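Local structure of soluble lytic murein transglycosylase (Pseudomonas aeruginosa, 5OHU) at residues L389-A394 with G622-A627; Q452-A457 with P475-A480; D471-M476 with L615-I620. The protein cleaves the glycan strands of bacterial peptidoglycan as a lytic transglycosylase, with both exolytic and endolytic activity in cell-wall turnover. All blocks are in the same frame, centred on the assembly; numbering follows the deposited sequence.

Contact 1 (L389-A394 with G622-A627); sequences LGNRPA and GQKLNA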
loop_
_atom_site.group_PDB
_atom_site.type_symbol
_atom_site.label_atom_id
_atom_site.label_comp_id
_atom_site.label_asym_id
_atom_site.label_seq_id
_atom_site.Cartn_x
_atom_site.Cartn_y
_atom_site.Cartn_z
ATOM N N LEU A 389 -18.248 13.061 -17.482
ATOM C CA LEU A 389 -18.651 13.208 -16.079
ATOM C C LEU A 389 -20.004 12.563 -15.790
ATOM O O LEU A 389 -20.826 13.126 -15.060
ATOM C CB LEU A 389 -18.696 14.677 -15.679
ATOM C CG LEU A 389 -17.417 15.451 -15.957
ATOM C CD1 LEU A 389 -17.572 16.918 -15.584
ATOM C CD2 LEU A 389 -16.290 14.803 -15.204
ATOM N N GLY A 390 -20.259 11.369 -16.321
ATOM C CA GLY A 390 -21.529 10.702 -16.071
ATOM C C GLY A 390 -21.669 10.062 -14.699
ATOM O O GLY A 390 -20.865 9.202 -14.329
ATOM N N ASN A 391 -22.700 10.460 -13.945
ATOM C CA ASN A 391 -22.954 9.968 -12.585
ATOM C C ASN A 391 -24.074 8.931 -12.652
ATOM O O ASN A 391 -25.258 9.272 -12.601
ATOM C CB ASN A 391 -23.310 11.131 -11.663
ATOM C CG ASN A 391 -23.597 10.700 -10.232
ATOM O OD1 ASN A 391 -23.382 9.546 -9.848
ATOM N ND2 ASN A 391 -24.078 11.642 -9.429
ATOM N N ARG A 392 -23.690 7.657 -12.737
ATOM C CA ARG A 392 -24.608 6.559 -13.046
ATOM C C ARG A 392 -24.610 5.519 -11.928
ATOM O O ARG A 392 -23.711 4.661 -11.872
ATOM C CB ARG A 392 -24.208 5.929 -14.386
ATOM C CG ARG A 392 -24.708 4.515 -14.690
ATOM C CD ARG A 392 -26.225 4.391 -14.737
ATOM N NE ARG A 392 -26.624 3.040 -15.130
ATOM C CZ ARG A 392 -27.851 2.540 -14.992
ATOM N NH1 ARG A 392 -28.111 1.297 -15.379
ATOM N NH2 ARG A 392 -28.819 3.277 -14.460
ATOM N N PRO A 393 -25.572 5.566 -11.005
ATOM C CA PRO A 393 -25.701 4.483 -10.022
ATOM C C PRO A 393 -25.923 3.140 -10.702
ATOM O O PRO A 393 -26.726 3.013 -11.628
ATOM C CB PRO A 393 -26.922 4.893 -9.193
ATOM C CG PRO A 393 -27.025 6.369 -9.374
ATOM C CD PRO A 393 -26.542 6.646 -10.768
ATOM N N ALA A 394 -25.192 2.134 -10.235
ATOM C CA ALA A 394 -25.344 0.793 -10.780
ATOM C C ALA A 394 -26.747 0.266 -10.505
ATOM O O ALA A 394 -27.318 0.508 -9.439
ATOM C CB ALA A 394 -24.295 -0.150 -10.184
ATOM N N GLY A 622 -16.031 19.964 -8.684
ATOM C CA GLY A 622 -16.428 21.175 -9.385
ATOM C C GLY A 622 -17.802 21.055 -10.014
ATOM O O GLY A 622 -18.631 21.963 -9.907
ATOM N N GLN A 623 -18.073 19.918 -10.664
ATOM C CA GLN A 623 -19.406 19.695 -11.219
ATOM C C GLN A 623 -20.454 19.646 -10.115
ATOM O O GLN A 623 -21.483 20.326 -10.193
ATOM C CB GLN A 623 -19.436 18.411 -12.049
ATOM C CG GLN A 623 -20.406 18.466 -13.230
ATOM C CD GLN A 623 -19.947 19.434 -14.321
ATOM O OE1 GLN A 623 -18.751 19.659 -14.505
ATOM N NE2 GLN A 623 -20.901 20.013 -15.044
ATOM N N LYS A 624 -20.202 18.856 -9.063
ATOM C CA LYS A 624 -21.177 18.719 -7.983
ATOM C C LYS A 624 -21.416 20.041 -7.275
ATOM O O LYS A 624 -22.502 20.266 -6.732
ATOM C CB LYS A 624 -20.721 17.658 -6.975
ATOM C CG LYS A 624 -20.766 16.231 -7.529
ATOM C CD LYS A 624 -20.256 15.211 -6.517
ATOM C CE LYS A 624 -21.370 14.337 -5.952
ATOM N NZ LYS A 624 -22.058 13.550 -7.033
ATOM N N LEU A 625 -20.418 20.911 -7.246
ATOM C CA LEU A 625 -20.568 22.212 -6.615
ATOM C C LEU A 625 -21.056 23.286 -7.579
ATOM O O LEU A 625 -21.216 24.433 -7.158
ATOM C CB LEU A 625 -19.243 22.645 -5.977
ATOM C CG LEU A 625 -18.940 21.854 -4.705
ATOM C CD1 LEU A 625 -17.467 21.943 -4.308
ATOM C CD2 LEU A 625 -19.886 22.318 -3.567
ATOM N N ASN A 626 -21.326 22.931 -8.840
ATOM C CA ASN A 626 -21.704 23.899 -9.868
ATOM C C ASN A 626 -20.676 25.023 -9.943
ATOM O O ASN A 626 -21.006 26.214 -9.981
ATOM C CB ASN A 626 -23.110 24.448 -9.631
ATOM C CG ASN A 626 -23.585 25.312 -10.776
ATOM O OD1 ASN A 626 -23.182 25.116 -11.924
ATOM N ND2 ASN A 626 -24.426 26.291 -10.467
ATOM N N ALA A 627 -19.406 24.629 -9.929
ATOM C CA ALA A 627 -18.277 25.554 -9.957
ATOM C C ALA A 627 -17.180 24.854 -10.740
ATOM O O ALA A 627 -16.205 24.354 -10.170
ATOM C CB ALA A 627 -17.831 25.921 -8.541
#
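Leu389 and Asn391 meet Gln623 and Lys624 on the last turn of helix 605-624, which ends in a Schellman motif. Leu389 and Asn391 belong to the loop between helices 374-383 and 398-406. Asn626 has a positive phi of 53°. It closes the motif through two backbone bonds: Ala627 N to Gly622 O is 2.8 Å, and Asn626 N to Gln623 O is 2.9 Å. The contact is small and lies at the surface, where it ties the loop after helix 374-383 to the C-terminal end of helix 605-624. No hydrogen bond joins the two segments directly.

The first kind of interaction is van der Waals. The CD1 methyl of Leu389 rests on the amide end of Gln623, 3.2 Å from its OE1 and 3.7 Å from its CD. The two side chains cross at about a right angle. Gln623 brings its amide there with a bend at chi2 (69°).

The second kind is polar and runs through a shared partner. Asn391 ND2 and Lys624 NZ lie 3.7 Å apart. Both turn to Asp471 OD1, Asn391 by a short, probable hydrogen bond and Lys624 by a salt bridge. Asn391 OD1 accepts from Leu470 N, and together the two bonds would limit rotation of the amide. The Lys624 chain bends at chi3 and chi4, and NZ makes a further weak hydrogen bond to Leu470 O.

Contact 2 (Q452-A457 with P475-A480); sequences QWYFPA and PMAHRA. With PO4 (phosphate ion), chain I; PO4 (phosphate ion), chain H.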
loop_
_atom_site.group_PDB
_atom_site.type_symbol
_atom_site.label_atom_id
_atom_site.label_comp_id
_atom_site.label_asym_id
_atom_site.label_seq_id
_atom_site.Cartn_x
_atom_site.Cartn_y
_atom_site.Cartn_z
ATOM N N GLN A 452 -24.296 6.172 5.791
ATOM C CA GLN A 452 -23.342 7.281 5.903
ATOM C C GLN A 452 -21.940 6.762 6.182
ATOM O O GLN A 452 -21.136 7.410 6.856
ATOM C CB GLN A 452 -23.759 8.301 6.971
ATOM C CG GLN A 452 -24.792 9.327 6.510
ATOM C CD GLN A 452 -25.973 8.695 5.798
ATOM O OE1 GLN A 452 -26.814 8.048 6.421
ATOM N NE2 GLN A 452 -26.035 8.874 4.479
ATOM N N TRP A 453 -21.639 5.578 5.664
ATOM C CA TRP A 453 -20.327 4.983 5.844
ATOM C C TRP A 453 -19.551 5.121 4.544
ATOM O O TRP A 453 -19.349 4.170 3.783
ATOM C CB TRP A 453 -20.456 3.556 6.322
ATOM C CG TRP A 453 -20.225 3.585 7.747
ATOM C CD1 TRP A 453 -20.219 4.698 8.536
ATOM C CD2 TRP A 453 -19.917 2.488 8.590
ATOM N NE1 TRP A 453 -19.932 4.359 9.822
ATOM C CE2 TRP A 453 -19.743 3.003 9.885
ATOM C CE3 TRP A 453 -19.775 1.114 8.380
ATOM C CZ2 TRP A 453 -19.446 2.193 10.965
ATOM C CZ3 TRP A 453 -19.466 0.312 9.450
ATOM C CH2 TRP A 453 -19.305 0.852 10.731
ATOM N N TYR A 454 -19.069 6.349 4.340
ATOM C CA TYR A 454 -18.547 6.765 3.048
ATOM C C TYR A 454 -17.323 5.963 2.650
ATOM O O TYR A 454 -17.242 5.488 1.513
ATOM C CB TYR A 454 -18.266 8.269 3.086
ATOM C CG TYR A 454 -19.528 9.027 3.456
ATOM C CD1 TYR A 454 -20.715 8.805 2.751
ATOM C CD2 TYR A 454 -19.556 9.919 4.532
ATOM C CE1 TYR A 454 -21.882 9.462 3.089
ATOM C CE2 TYR A 454 -20.718 10.579 4.869
ATOM C CZ TYR A 454 -21.876 10.343 4.146
ATOM O OH TYR A 454 -23.036 10.993 4.473
ATOM N N PHE A 455 -16.369 5.766 3.574
ATOM C CA PHE A 455 -15.178 5.001 3.199
ATOM C C PHE A 455 -15.484 3.531 2.947
ATOM O O PHE A 455 -15.042 3.005 1.909
ATOM C CB PHE A 455 -14.072 5.174 4.240
ATOM C CG PHE A 455 -12.815 4.427 3.905
ATOM C CD1 PHE A 455 -12.273 4.500 2.628
ATOM C CD2 PHE A 455 -12.179 3.650 4.856
ATOM C CE1 PHE A 455 -11.120 3.805 2.308
ATOM C CE2 PHE A 455 -11.028 2.959 4.550
ATOM C CZ PHE A 455 -10.494 3.033 3.274
ATOM N N PRO A 456 -16.193 2.804 3.820
ATOM C CA PRO A 456 -16.595 1.437 3.438
ATOM C C PRO A 456 -17.262 1.383 2.070
ATOM O O PRO A 456 -16.947 0.506 1.261
ATOM C CB PRO A 456 -17.550 1.029 4.568
ATOM C CG PRO A 456 -17.077 1.805 5.746
ATOM C CD PRO A 456 -16.627 3.135 5.193
ATOM N N ALA A 457 -18.172 2.319 1.790
ATOM C CA ALA A 457 -18.824 2.357 0.488
ATOM C C ALA A 457 -17.817 2.609 -0.629
ATOM O O ALA A 457 -17.831 1.914 -1.655
ATOM C CB ALA A 457 -19.917 3.428 0.489
ATOM N N PRO A 475 -18.578 11.668 -1.707
ATOM C CA PRO A 475 -19.541 12.167 -0.723
ATOM C C PRO A 475 -19.435 13.674 -0.527
ATOM O O PRO A 475 -18.393 14.296 -0.769
ATOM C CB PRO A 475 -19.156 11.419 0.562
ATOM C CG PRO A 475 -17.826 10.792 0.294
ATOM C CD PRO A 475 -17.719 10.601 -1.170
ATOM N N MET A 476 -20.541 14.259 -0.038
ATOM C CA MET A 476 -20.655 15.702 0.158
ATOM C C MET A 476 -20.925 16.073 1.609
ATOM O O MET A 476 -21.503 17.134 1.866
ATOM C CB MET A 476 -21.762 16.272 -0.726
ATOM C CG MET A 476 -21.549 16.054 -2.209
ATOM S SD MET A 476 -20.385 17.255 -2.867
ATOM C CE MET A 476 -21.348 18.759 -2.776
ATOM N N ALA A 477 -20.556 15.220 2.559
ATOM C CA ALA A 477 -20.839 15.513 3.959
ATOM C C ALA A 477 -20.094 16.765 4.413
ATOM O O ALA A 477 -18.970 17.030 3.982
ATOM C CB ALA A 477 -20.456 14.326 4.845
ATOM N N HIS A 478 -20.730 17.535 5.297
ATOM C CA HIS A 478 -20.153 18.754 5.866
ATOM C C HIS A 478 -19.915 19.814 4.803
ATOM O O HIS A 478 -19.031 20.666 4.945
ATOM C CB HIS A 478 -18.865 18.448 6.635
ATOM C CG HIS A 478 -19.017 17.304 7.585
ATOM N ND1 HIS A 478 -19.675 17.425 8.791
ATOM C CD2 HIS A 478 -18.636 16.009 7.492
ATOM C CE1 HIS A 478 -19.676 16.258 9.408
ATOM N NE2 HIS A 478 -19.054 15.381 8.640
ATOM N N ARG A 479 -20.754 19.765 3.764
ATOM C CA ARG A 479 -20.670 20.674 2.630
ATOM C C ARG A 479 -20.660 22.143 3.049
ATOM O O ARG A 479 -19.884 22.944 2.508
ATOM C CB ARG A 479 -21.849 20.400 1.696
ATOM C CG ARG A 479 -21.969 21.357 0.527
ATOM C CD ARG A 479 -23.130 20.949 -0.370
ATOM N NE ARG A 479 -23.276 21.861 -1.496
ATOM C CZ ARG A 479 -23.917 21.559 -2.619
ATOM N NH1 ARG A 479 -24.464 20.357 -2.767
ATOM N NH2 ARG A 479 -24.003 22.457 -3.594
ATOM N N ALA A 480 -21.538 22.526 3.981
ATOM C CA ALA A 480 -21.701 23.941 4.303
ATOM C C ALA A 480 -20.425 24.513 4.911
ATOM O O ALA A 480 -19.973 25.595 4.524
ATOM C CB ALA A 480 -22.896 24.140 5.247
HETATM P P PO4 I . -21.543 20.405 9.465
HETATM O O1 PO4 I . -21.878 21.305 10.631
HETATM O O2 PO4 I . -22.698 19.461 9.213
HETATM O O3 PO4 I . -20.316 19.598 9.820
HETATM O O4 PO4 I . -21.284 21.237 8.229
HETATM P P PO4 H . -18.635 11.622 8.901
HETATM O O1 PO4 H . -19.237 12.295 10.109
HETATM O O2 PO4 H . -17.943 12.666 8.056
HETATM O O3 PO4 H . -17.656 10.558 9.342
HETATM O O4 PO4 H . -19.724 10.965 8.091
#
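Tyr454 and Pro475 form a CH-pi contact where the first turn of helix 454-463 meets the chain leading into helix 479-488. The site is partly buried, and residues 452-457 belong to the L domain. Pro475 CB sits over one face of the Tyr454 ring, 4.0 Å from the centroid and 23° off the ring normal. It is displaced toward the rim on the CD1 side, with Pro475 CB 3.7 Å from Tyr454 CD1. Pro475 CG reaches back to the CB of Tyr454. The tyrosine CG lies beside its own backbone N (chi1 -57°), which turns the ring to the proline. The backbone O of Gln452 approaches the opposite face, also near the rim. The methyl of Ala477 adds a second apolar touch, with its CB 3.8 Å from Tyr454 CE2.

Ala477 and His478 are the two middle residues of a type II beta turn from Met476 to Arg479, closed by a weak backbone bond. His478 has positive phi and sits at the N-cap position of helix 479-488. Its ring lies between two phosphate ions, probably from the crystallisation liquor, both at its edge and in its plane. His478 NE2 donates to O2 of the chain H phosphate, 3.0 Å away. A weak bond also runs to O1 of that ion. His478 ND1 donates to O3 of the chain I phosphate, but the modelled length is very short and its value doubtful. O4 of the chain H phosphate also lies 3.4 Å from Tyr454 CE2, so this ion borders both segments. Ser508 N and Thr481 OG1 give the phosphates further bonds. With an anion at each nitrogen, the His478 imidazole is probably protonated in this crystal.

Contact 3 (D471-M476 with L615-I620); sequences DIRFPM and LSYAVI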
loop_
_atom_site.group_PDB
_atom_site.type_symbol
_atom_site.label_atom_id
_atom_site.label_comp_id
_atom_site.label_asym_id
_atom_site.label_seq_id
_atom_site.Cartn_x
_atom_site.Cartn_y
_atom_site.Cartn_z
ATOM N N ASP A 471 -22.009 9.590 -6.765
ATOM C CA ASP A 471 -22.556 9.870 -5.445
ATOM C C ASP A 471 -21.798 9.088 -4.378
ATOM O O ASP A 471 -21.382 9.648 -3.357
ATOM C CB ASP A 471 -24.051 9.547 -5.415
ATOM C CG ASP A 471 -24.894 10.611 -6.123
ATOM O OD1 ASP A 471 -24.326 11.402 -6.912
ATOM O OD2 ASP A 471 -26.124 10.653 -5.894
ATOM N N ILE A 472 -21.577 7.795 -4.615
ATOM C CA ILE A 472 -20.858 6.999 -3.628
ATOM C C ILE A 472 -19.385 7.368 -3.619
ATOM O O ILE A 472 -18.784 7.525 -2.555
ATOM C CB ILE A 472 -21.060 5.495 -3.886
ATOM C CG1 ILE A 472 -22.520 5.100 -3.645
ATOM C CG2 ILE A 472 -20.139 4.681 -2.980
ATOM C CD1 ILE A 472 -22.723 3.608 -3.575
ATOM N N ARG A 473 -18.781 7.535 -4.797
ATOM C CA ARG A 473 -17.346 7.780 -4.839
ATOM C C ARG A 473 -16.972 9.164 -4.327
ATOM O O ARG A 473 -15.809 9.377 -3.965
ATOM C CB ARG A 473 -16.811 7.587 -6.262
ATOM C CG ARG A 473 -16.721 6.117 -6.717
ATOM C CD ARG A 473 -16.072 5.993 -8.100
ATOM N NE ARG A 473 -14.685 6.460 -8.092
ATOM C CZ ARG A 473 -14.112 7.126 -9.088
ATOM N NH1 ARG A 473 -14.814 7.413 -10.174
ATOM N NH2 ARG A 473 -12.841 7.519 -8.988
ATOM N N PHE A 474 -17.915 10.105 -4.278
ATOM C CA PHE A 474 -17.616 11.495 -3.933
ATOM C C PHE A 474 -18.672 12.046 -2.976
ATOM O O PHE A 474 -19.550 12.824 -3.351
ATOM C CB PHE A 474 -17.462 12.327 -5.209
ATOM C CG PHE A 474 -16.326 11.843 -6.051
ATOM C CD1 PHE A 474 -15.024 12.044 -5.623
ATOM C CD2 PHE A 474 -16.544 11.083 -7.190
ATOM C CE1 PHE A 474 -13.948 11.554 -6.343
ATOM C CE2 PHE A 474 -15.460 10.588 -7.929
ATOM C CZ PHE A 474 -14.165 10.820 -7.495
ATOM N N PRO A 475 -18.578 11.668 -1.707
ATOM C CA PRO A 475 -19.541 12.167 -0.723
ATOM C C PRO A 475 -19.435 13.674 -0.527
ATOM O O PRO A 475 -18.393 14.296 -0.769
ATOM C CB PRO A 475 -19.156 11.419 0.562
ATOM C CG PRO A 475 -17.826 10.792 0.294
ATOM C CD PRO A 475 -17.719 10.601 -1.170
ATOM N N MET A 476 -20.541 14.259 -0.038
ATOM C CA MET A 476 -20.655 15.702 0.158
ATOM C C MET A 476 -20.925 16.073 1.609
ATOM O O MET A 476 -21.503 17.134 1.866
ATOM C CB MET A 476 -21.762 16.272 -0.726
ATOM C CG MET A 476 -21.549 16.054 -2.209
ATOM S SD MET A 476 -20.385 17.255 -2.867
ATOM C CE MET A 476 -21.348 18.759 -2.776
ATOM N N LEU A 615 -6.280 16.244 -8.040
ATOM C CA LEU A 615 -6.681 17.056 -9.184
ATOM C C LEU A 615 -7.901 16.461 -9.866
ATOM O O LEU A 615 -8.813 17.193 -10.259
ATOM C CB LEU A 615 -5.529 17.203 -10.179
ATOM C CG LEU A 615 -4.343 18.023 -9.661
ATOM C CD1 LEU A 615 -3.127 17.927 -10.621
ATOM C CD2 LEU A 615 -4.759 19.487 -9.450
ATOM N N SER A 616 -7.928 15.137 -10.032
ATOM C CA SER A 616 -9.071 14.502 -10.680
ATOM C C SER A 616 -10.330 14.670 -9.839
ATOM O O SER A 616 -11.410 14.945 -10.372
ATOM C CB SER A 616 -8.783 13.017 -10.919
ATOM O OG SER A 616 -7.708 12.841 -11.836
ATOM N N TYR A 617 -10.204 14.521 -8.520
ATOM C CA TYR A 617 -11.364 14.644 -7.648
ATOM C C TYR A 617 -11.916 16.061 -7.676
ATOM O O TYR A 617 -13.139 16.248 -7.627
ATOM C CB TYR A 617 -11.001 14.245 -6.207
ATOM C CG TYR A 617 -10.565 12.795 -6.014
ATOM C CD1 TYR A 617 -10.774 11.832 -7.007
ATOM C CD2 TYR A 617 -9.934 12.395 -4.841
ATOM C CE1 TYR A 617 -10.368 10.508 -6.827
ATOM C CE2 TYR A 617 -9.539 11.083 -4.648
ATOM C CZ TYR A 617 -9.763 10.144 -5.641
ATOM O OH TYR A 617 -9.359 8.847 -5.444
ATOM N N ALA A 618 -11.032 17.063 -7.760
ATOM C CA ALA A 618 -11.489 18.444 -7.780
ATOM C C ALA A 618 -12.322 18.721 -9.019
ATOM O O ALA A 618 -13.255 19.523 -8.970
ATOM C CB ALA A 618 -10.304 19.411 -7.698
ATOM N N VAL A 619 -11.998 18.079 -10.144
ATOM C CA VAL A 619 -12.836 18.226 -11.324
ATOM C C VAL A 619 -14.241 17.751 -11.012
ATOM O O VAL A 619 -15.231 18.442 -11.288
ATOM C CB VAL A 619 -12.244 17.460 -12.521
ATOM C CG1 VAL A 619 -13.223 17.476 -13.666
ATOM C CG2 VAL A 619 -10.936 18.081 -12.966
ATOM N N ILE A 620 -14.348 16.561 -10.421
ATOM C CA ILE A 620 -15.662 15.999 -10.127
ATOM C C ILE A 620 -16.404 16.890 -9.147
ATOM O O ILE A 620 -17.584 17.208 -9.335
ATOM C CB ILE A 620 -15.518 14.562 -9.594
ATOM C CG1 ILE A 620 -14.850 13.707 -10.659
ATOM C CG2 ILE A 620 -16.875 13.970 -9.245
ATOM C CD1 ILE A 620 -15.591 13.757 -11.960
HETATM O O HOH W 1 -10.591 6.773 -7.269
#
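Phe474, just after the short, weakly bonded helix around 471-473, packs against Tyr617 and Ile620, which are three residues apart on helix 605-624. The main contact is an offset edge-to-face aromatic pair. The edge of Phe474 points toward the face of Tyr617, with centroids 5.2 Å apart and planes at 65°. Phe474 CE1 leads, 3.3 Å from Tyr617 CD1, and Phe474 CZ follows. Tyr621 adds another edge-to-face partner for Phe474, so the helix gives Phe474 two aromatic neighbours.

Ile620 makes a CH-pi contact. Its CG2 methyl lies over a face of the Phe474 ring, 4.0 Å from the centroid and 28° off the normal. That methyl is anti to the Ile620 backbone N, which sets it over the CD2 side of the ring, with Ile620 CG2 and Phe474 CD2 3.6 Å apart.

Within its own segment, Phe474 CE2 packs over the centre of the Arg473 guanidinium. Arg473 NH1 donates to Trp467 O. A water joins Arg473 to Tyr617. Arg473 NH2 donates to this water at 2.9 Å, in the plane of the guanidinium, and the water lies 3.0 Å from Tyr617 OH.

Overall arrangement
From the N terminus, the loop at 389-394 comes first. Contact 1 brings it to the end of helix 605-624 and closes the longest loop, with 227 residues between its segments. Contacts 2 and 3 are nested inside it. Contact 2 is short-range and joins the start of helix 454-463 to the chain entering helix 479-488. Contact 3 begins on the stretch where contact 2 ends, and the two share Pro475 and Met476. It ties that same chain to helix 605-624, just before the part that contact 1 uses. Asp471 links contacts 1 and 3, whose centres are about 8 Å apart. Leu625 touches Met476, joining contacts 1 and 2.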